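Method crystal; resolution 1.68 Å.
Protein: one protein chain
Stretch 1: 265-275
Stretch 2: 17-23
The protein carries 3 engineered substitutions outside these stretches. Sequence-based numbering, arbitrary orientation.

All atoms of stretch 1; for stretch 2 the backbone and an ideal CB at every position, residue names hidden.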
ATOM      1  N   VAL B 265      -6.121 -41.871  12.688  1.00 15.94           N
ATOM      2  CA  VAL B 265      -5.674 -40.918  13.712  1.00 16.53           C
ATOM      3  C   VAL B 265      -5.841 -39.466  13.220  1.00 16.96           C
ATOM      4  O   VAL B 265      -6.233 -38.578  13.985  1.00 18.03           O
ATOM      5  CB  VAL B 265      -4.229 -41.240  14.161  1.00 17.59           C
ATOM      6  CG1 VAL B 265      -3.231 -41.057  13.010  1.00 17.40           C
ATOM      7  CG2 VAL B 265      -3.830 -40.460  15.404  1.00 19.89           C
ATOM      8  N   LEU B 266      -5.597 -39.261  11.926  1.00 15.45           N
ATOM      9  CA  LEU B 266      -5.646 -37.921  11.339  1.00 16.06           C
ATOM     10  C   LEU B 266      -7.076 -37.507  11.060  1.00 15.87           C
ATOM     11  O   LEU B 266      -7.483 -36.379  11.368  1.00 16.44           O
ATOM     12  CB  LEU B 266      -4.804 -37.882  10.046  1.00 15.63           C
ATOM     13  CG  LEU B 266      -4.744 -36.562   9.258  1.00 16.21           C
ATOM     14  CD1 LEU B 266      -4.343 -35.353  10.148  1.00 17.07           C
ATOM     15  CD2 LEU B 266      -3.769 -36.715   8.073  1.00 16.88           C
ATOM     16  N   LEU B 267      -7.872 -38.390  10.475  1.00 16.03           N
ATOM     17  CA  LEU B 267      -9.258 -38.000  10.263  1.00 15.49           C
ATOM     18  C   LEU B 267      -9.917 -37.730  11.613  1.00 17.00           C
ATOM     19  O   LEU B 267     -10.652 -36.748  11.764  1.00 15.65           O
ATOM     20  CB  LEU B 267     -10.045 -39.041   9.462  1.00 17.33           C
ATOM     21  CG  LEU B 267     -11.550 -38.725   9.294  1.00 15.72           C
ATOM     22  CD1 LEU B 267     -11.806 -37.388   8.584  1.00 17.84           C
ATOM     23  CD2 LEU B 267     -12.247 -39.823   8.504  1.00 18.64           C
ATOM     24  N   ASN B 268      -9.661 -38.595  12.591  1.00 15.89           N
ATOM     25  CA  ASN B 268     -10.220 -38.367  13.923  1.00 17.53           C
ATOM     26  C   ASN B 268      -9.874 -36.983  14.509  1.00 17.67           C
ATOM     27  O   ASN B 268     -10.760 -36.297  15.088  1.00 18.67           O
ATOM     28  CB  ASN B 268      -9.784 -39.467  14.882  1.00 17.31           C
ATOM     29  CG  ASN B 268     -10.498 -39.375  16.204  1.00 19.07           C
ATOM     30  OD1 ASN B 268     -11.737 -39.417  16.265  1.00 20.14           O
ATOM     31  ND2 ASN B 268      -9.731 -39.222  17.266  1.00 20.08           N
ATOM     32  N   ALA B 269      -8.599 -36.605  14.379  1.00 16.79           N
ATOM     33  CA  ALA B 269      -8.082 -35.309  14.844  1.00 16.80           C
ATOM     34  C   ALA B 269      -8.773 -34.156  14.122  1.00 16.70           C
ATOM     35  O   ALA B 269      -9.107 -33.115  14.738  1.00 15.79           O
ATOM     36  CB  ALA B 269      -6.578 -35.224  14.668  1.00 18.12           C
ATOM     37  N   MET B 270      -8.993 -34.336  12.822  1.00 15.72           N
ATOM     38  CA  MET B 270      -9.648 -33.316  11.988  1.00 15.74           C
ATOM     39  C   MET B 270     -11.118 -33.134  12.331  1.00 15.77           C
ATOM     40  O   MET B 270     -11.592 -31.999  12.431  1.00 17.21           O
ATOM     41  CB  MET B 270      -9.470 -33.643  10.486  1.00 15.57           C
ATOM     42  CG  MET B 270      -8.051 -33.420   9.968  1.00 18.04           C
ATOM     43  SD  MET B 270      -7.875 -34.072   8.297  1.00 18.11           S
ATOM     44  CE  MET B 270      -8.894 -32.953   7.339  1.00 17.08           C
ATOM     45  N   LEU B 271     -11.854 -34.239  12.493  1.00 15.22           N
ATOM     46  CA  LEU B 271     -13.276 -34.155  12.880  1.00 15.47           C
ATOM     47  C   LEU B 271     -13.468 -33.552  14.292  1.00 16.20           C
ATOM     48  O   LEU B 271     -14.349 -32.711  14.503  1.00 16.63           O
ATOM     49  CB  LEU B 271     -13.971 -35.520  12.808  1.00 16.26           C
ATOM     50  CG  LEU B 271     -14.042 -36.155  11.414  1.00 13.27           C
ATOM     51  CD1 LEU B 271     -14.536 -37.569  11.570  1.00 18.00           C
ATOM     52  CD2 LEU B 271     -14.966 -35.314  10.503  1.00 17.31           C
ATOM     53  N   ASP B 272     -12.626 -33.964  15.239  1.00 16.64           N
ATOM     54  CA  ASP B 272     -12.614 -33.368  16.574  1.00 18.28           C
ATOM     55  C   ASP B 272     -12.235 -31.892  16.480  1.00 17.75           C
ATOM     56  O   ASP B 272     -12.782 -31.059  17.206  1.00 18.46           O
ATOM     57  CB  ASP B 272     -11.627 -34.110  17.471  1.00 19.55           C
ATOM     58  CG  ASP B 272     -12.217 -35.393  18.041  1.00 24.76           C
ATOM     59  OD1 ASP B 272     -13.441 -35.630  17.870  1.00 27.68           O
ATOM     60  OD2 ASP B 272     -11.460 -36.153  18.683  1.00 28.45           O
ATOM     61  N   GLY B 273     -11.324 -31.566  15.565  1.00 16.85           N
ATOM     62  CA  GLY B 273     -10.887 -30.175  15.428  1.00 16.12           C
ATOM     63  C   GLY B 273     -11.955 -29.217  14.905  1.00 17.35           C
ATOM     64  O   GLY B 273     -11.874 -28.018  15.143  1.00 18.64           O
ATOM     65  N   VAL B 274     -12.939 -29.722  14.158  1.00 16.99           N
ATOM     66  CA  VAL B 274     -13.986 -28.878  13.556  1.00 17.44           C
ATOM     67  C   VAL B 274     -15.212 -28.771  14.465  1.00 19.09           C
ATOM     68  O   VAL B 274     -16.116 -27.975  14.231  1.00 19.68           O
ATOM     69  CB  VAL B 274     -14.367 -29.349  12.107  1.00 17.29           C
ATOM     70  CG1 VAL B 274     -15.322 -30.573  12.152  1.00 17.98           C
ATOM     71  CG2 VAL B 274     -14.967 -28.185  11.306  1.00 15.32           C
ATOM     72  N   LYS B 275     -15.239 -29.611  15.494  1.00 20.63           N
ATOM     73  CA  LYS B 275     -16.274 -29.550  16.501  1.00 23.57           C
ATOM     74  C   LYS B 275     -16.052 -28.374  17.432  1.00 25.25           C
ATOM     75  O   LYS B 275     -14.907 -27.944  17.651  1.00 25.35           O
ATOM     76  CB  LYS B 275     -16.306 -30.843  17.303  1.00 23.44           C
ATOM     77  CG  LYS B 275     -16.918 -31.984  16.556  1.00 25.54           C
ATOM     78  CD  LYS B 275     -16.860 -33.227  17.401  1.00 31.55           C
ATOM     79  CE  LYS B 275     -17.191 -34.432  16.558  1.00 35.88           C
ATOM     80  NZ  LYS B 275     -16.354 -35.590  16.968  1.00 39.79           N
ATOM     81  N   UNK B  17     -17.665 -20.303  11.376  1.00 15.38           N
ATOM     82  CA  UNK B  17     -17.082 -20.397  12.721  1.00 14.78           C
ATOM     83  C   UNK B  17     -15.674 -20.956  12.813  1.00 14.82           C
ATOM     84  O   UNK B  17     -14.922 -20.605  13.729  1.00 16.17           O
ATOM     85  CB  UNK B  17     -17.992 -21.265  13.593  1.00 14.78           C
ATOM     86  N   UNK B  18     -15.333 -21.895  11.931  1.00 15.20           N
ATOM     87  CA  UNK B  18     -14.105 -22.669  12.116  1.00 15.21           C
ATOM     88  C   UNK B  18     -13.708 -23.312  10.806  1.00 15.64           C
ATOM     89  O   UNK B  18     -14.560 -23.810  10.077  1.00 15.81           O
ATOM     90  CB  UNK B  18     -14.281 -23.733  13.202  1.00 15.21           C
ATOM     91  N   UNK B  19     -12.410 -23.266  10.514  1.00 14.79           N
ATOM     92  CA  UNK B  19     -11.832 -23.970   9.379  1.00 14.29           C
ATOM     93  C   UNK B  19     -10.807 -24.982   9.883  1.00 13.12           C
ATOM     94  O   UNK B  19      -9.951 -24.669  10.722  1.00 13.91           O
ATOM     95  CB  UNK B  19     -11.191 -22.989   8.396  1.00 14.29           C
ATOM     96  N   UNK B  20     -10.887 -26.212   9.360  1.00 12.90           N
ATOM     97  CA  UNK B  20      -9.820 -27.201   9.557  1.00 13.67           C
ATOM     98  C   UNK B  20      -9.344 -27.592   8.168  1.00 14.16           C
ATOM     99  O   UNK B  20     -10.147 -28.031   7.337  1.00 14.14           O
ATOM    100  CB  UNK B  20     -10.296 -28.417  10.354  1.00 13.67           C
ATOM    101  N   UNK B  21      -8.052 -27.408   7.916  1.00 14.74           N
ATOM    102  CA  UNK B  21      -7.497 -27.654   6.588  1.00 14.06           C
ATOM    103  C   UNK B  21      -6.280 -28.584   6.625  1.00 13.95           C
ATOM    104  O   UNK B  21      -5.387 -28.440   7.497  1.00 14.81           O
ATOM    105  CB  UNK B  21      -7.111 -26.326   5.934  1.00 14.06           C
ATOM    106  N   UNK B  22      -6.282 -29.539   5.685  1.00 12.66           N
ATOM    107  CA  UNK B  22      -5.181 -30.481   5.481  1.00 12.75           C
ATOM    108  C   UNK B  22      -4.616 -30.253   4.081  1.00 13.28           C
ATOM    109  O   UNK B  22      -5.242 -30.637   3.091  1.00 12.95           O
ATOM    110  CB  UNK B  22      -5.643 -31.928   5.660  1.00 12.75           C
ATOM    111  N   UNK B  23      -3.416 -29.677   4.019  1.00 13.07           N
ATOM    112  CA  UNK B  23      -2.770 -29.289   2.780  1.00 13.76           C
ATOM    113  C   UNK B  23      -1.662 -30.267   2.428  1.00 14.68           C
ATOM    114  O   UNK B  23      -0.959 -30.744   3.321  1.00 15.76           O
ATOM    115  CB  UNK B  23      -2.214 -27.867   2.886  1.00 13.76           C
TER

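Stretch 2 is a strand running nearly antiparallel to the helix of stretch 1, at an angle of 164° between their directions. Side chains alternate along the strand, so every second position meets the helix.

Position 17 has no atom of stretch 1 within 5.5 Å of its ideal CB. The helix sets no demand here, and almost any side chain would do. The residue is Glu17, whose carboxylate oxygens are hydrogen-bonded elsewhere in the structure.

Position 18 points toward the C-terminal end of the helix. The ideal CB lies 4.7 Å from Val274 O and 5.3 Å from Gly273 O. No amide of stretch 1 bonds to either carbonyl, so both are available as acceptors. A short side chain would not reach Gly273 O; a long donor such as lysine or arginine would suit, and glutamine is possible. The residue is Lys18. Its NZ donates a hydrogen bond to Gly273 O at 2.8 Å. Water 1 accepts a second from Lys18 NZ at 3.0 Å and donates to Lys275 O at 2.7 Å, which links the lysine to the chain just after the helix.

Position 19 points away from the helix. Stretch 1 does not choose among side chains. The residue is Val19, with no contact across the stretches.

Position 20 points toward the last turn of the helix. Its CA is 6.0 Å from the CA of Val274. The ideal CB is 4.3 Å from Met270 O and 4.5 Å from Val274 CB. Gly273 has no side chain, and the strand can come close to its backbone. A compact apolar residue fits: alanine, valine or perhaps isoleucine. The residue is Val20, with chi1 in t. Its CG2 lies 3.6 Å from Gly273 C and 3.9 Å from Val274 CB. Its CG1 lies 4.0 Å from Met270 CG. It has the largest area covered by the helix of any residue in the strand.

Position 21 points away again, and stretch 1 gives no guidance. The residue is Glu21, its carboxylate satisfied elsewhere in the structure.

Position 22 points toward the helix. Its ideal CB is 3.8 Å from Met270 CE, and Leu266 lies one turn further back. The surroundings are apolar, so leucine, isoleucine or methionine would suit. The residue is Leu22. Its CB packs on Met270 CE at 3.8 Å, and its CD2 reaches Leu266 CD2 at 3.8 Å.

Position 23 is out of reach of stretch 1 and unconstrained by it. The residue is Ser23.

Stretch 2, residues 17-23: EKVVELS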
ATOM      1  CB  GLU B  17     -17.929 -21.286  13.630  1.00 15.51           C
ATOM      2  CG  GLU B  17     -19.364 -20.846  13.803  1.00 17.45           C
ATOM      3  CD  GLU B  17     -20.034 -21.685  14.855  1.00 18.97           C
ATOM      4  OE1 GLU B  17     -19.911 -21.376  16.049  1.00 22.31           O
ATOM      5  OE2 GLU B  17     -20.688 -22.673  14.480  1.00 19.54           O
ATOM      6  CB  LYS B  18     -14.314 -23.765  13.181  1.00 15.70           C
ATOM      7  CG  LYS B  18     -13.106 -24.691  13.467  1.00 19.73           C
ATOM      8  CD  LYS B  18     -11.890 -23.918  13.891  1.00 16.29           C
ATOM      9  CE  LYS B  18     -10.746 -24.832  14.323  1.00 18.43           C
ATOM     10  NZ  LYS B  18     -10.986 -25.457  15.672  1.00 20.71           N
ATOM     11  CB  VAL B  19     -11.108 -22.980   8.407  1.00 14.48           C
ATOM     12  CG1 VAL B  19     -10.474 -23.749   7.236  1.00 14.96           C
ATOM     13  CG2 VAL B  19     -12.066 -21.898   7.854  1.00 14.03           C
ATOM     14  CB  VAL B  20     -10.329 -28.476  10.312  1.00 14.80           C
ATOM     15  CG1 VAL B  20      -9.274 -29.594  10.313  1.00 14.41           C
ATOM     16  CG2 VAL B  20     -10.731 -28.112  11.739  1.00 13.78           C
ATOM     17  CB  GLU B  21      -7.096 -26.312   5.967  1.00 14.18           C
ATOM     18  CG  GLU B  21      -6.532 -26.406   4.556  1.00 12.85           C
ATOM     19  CD  GLU B  21      -6.448 -25.049   3.881  1.00 14.76           C
ATOM     20  OE1 GLU B  21      -6.422 -24.034   4.589  1.00 13.87           O
ATOM     21  OE2 GLU B  21      -6.469 -25.001   2.632  1.00 16.49           O
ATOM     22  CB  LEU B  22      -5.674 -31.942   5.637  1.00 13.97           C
ATOM     23  CG  LEU B  22      -4.601 -33.034   5.388  1.00 14.29           C
ATOM     24  CD1 LEU B  22      -3.435 -32.945   6.401  1.00 13.18           C
ATOM     25  CD2 LEU B  22      -5.210 -34.442   5.387  1.00 15.57           C
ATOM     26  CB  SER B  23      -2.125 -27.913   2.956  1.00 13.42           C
ATOM     27  OG  SER B  23      -1.480 -27.477   1.756  1.00 16.01           O
TER
HETATM   28  O   HOH W   1     -13.703 -25.704  16.812  1.00 28.12           O
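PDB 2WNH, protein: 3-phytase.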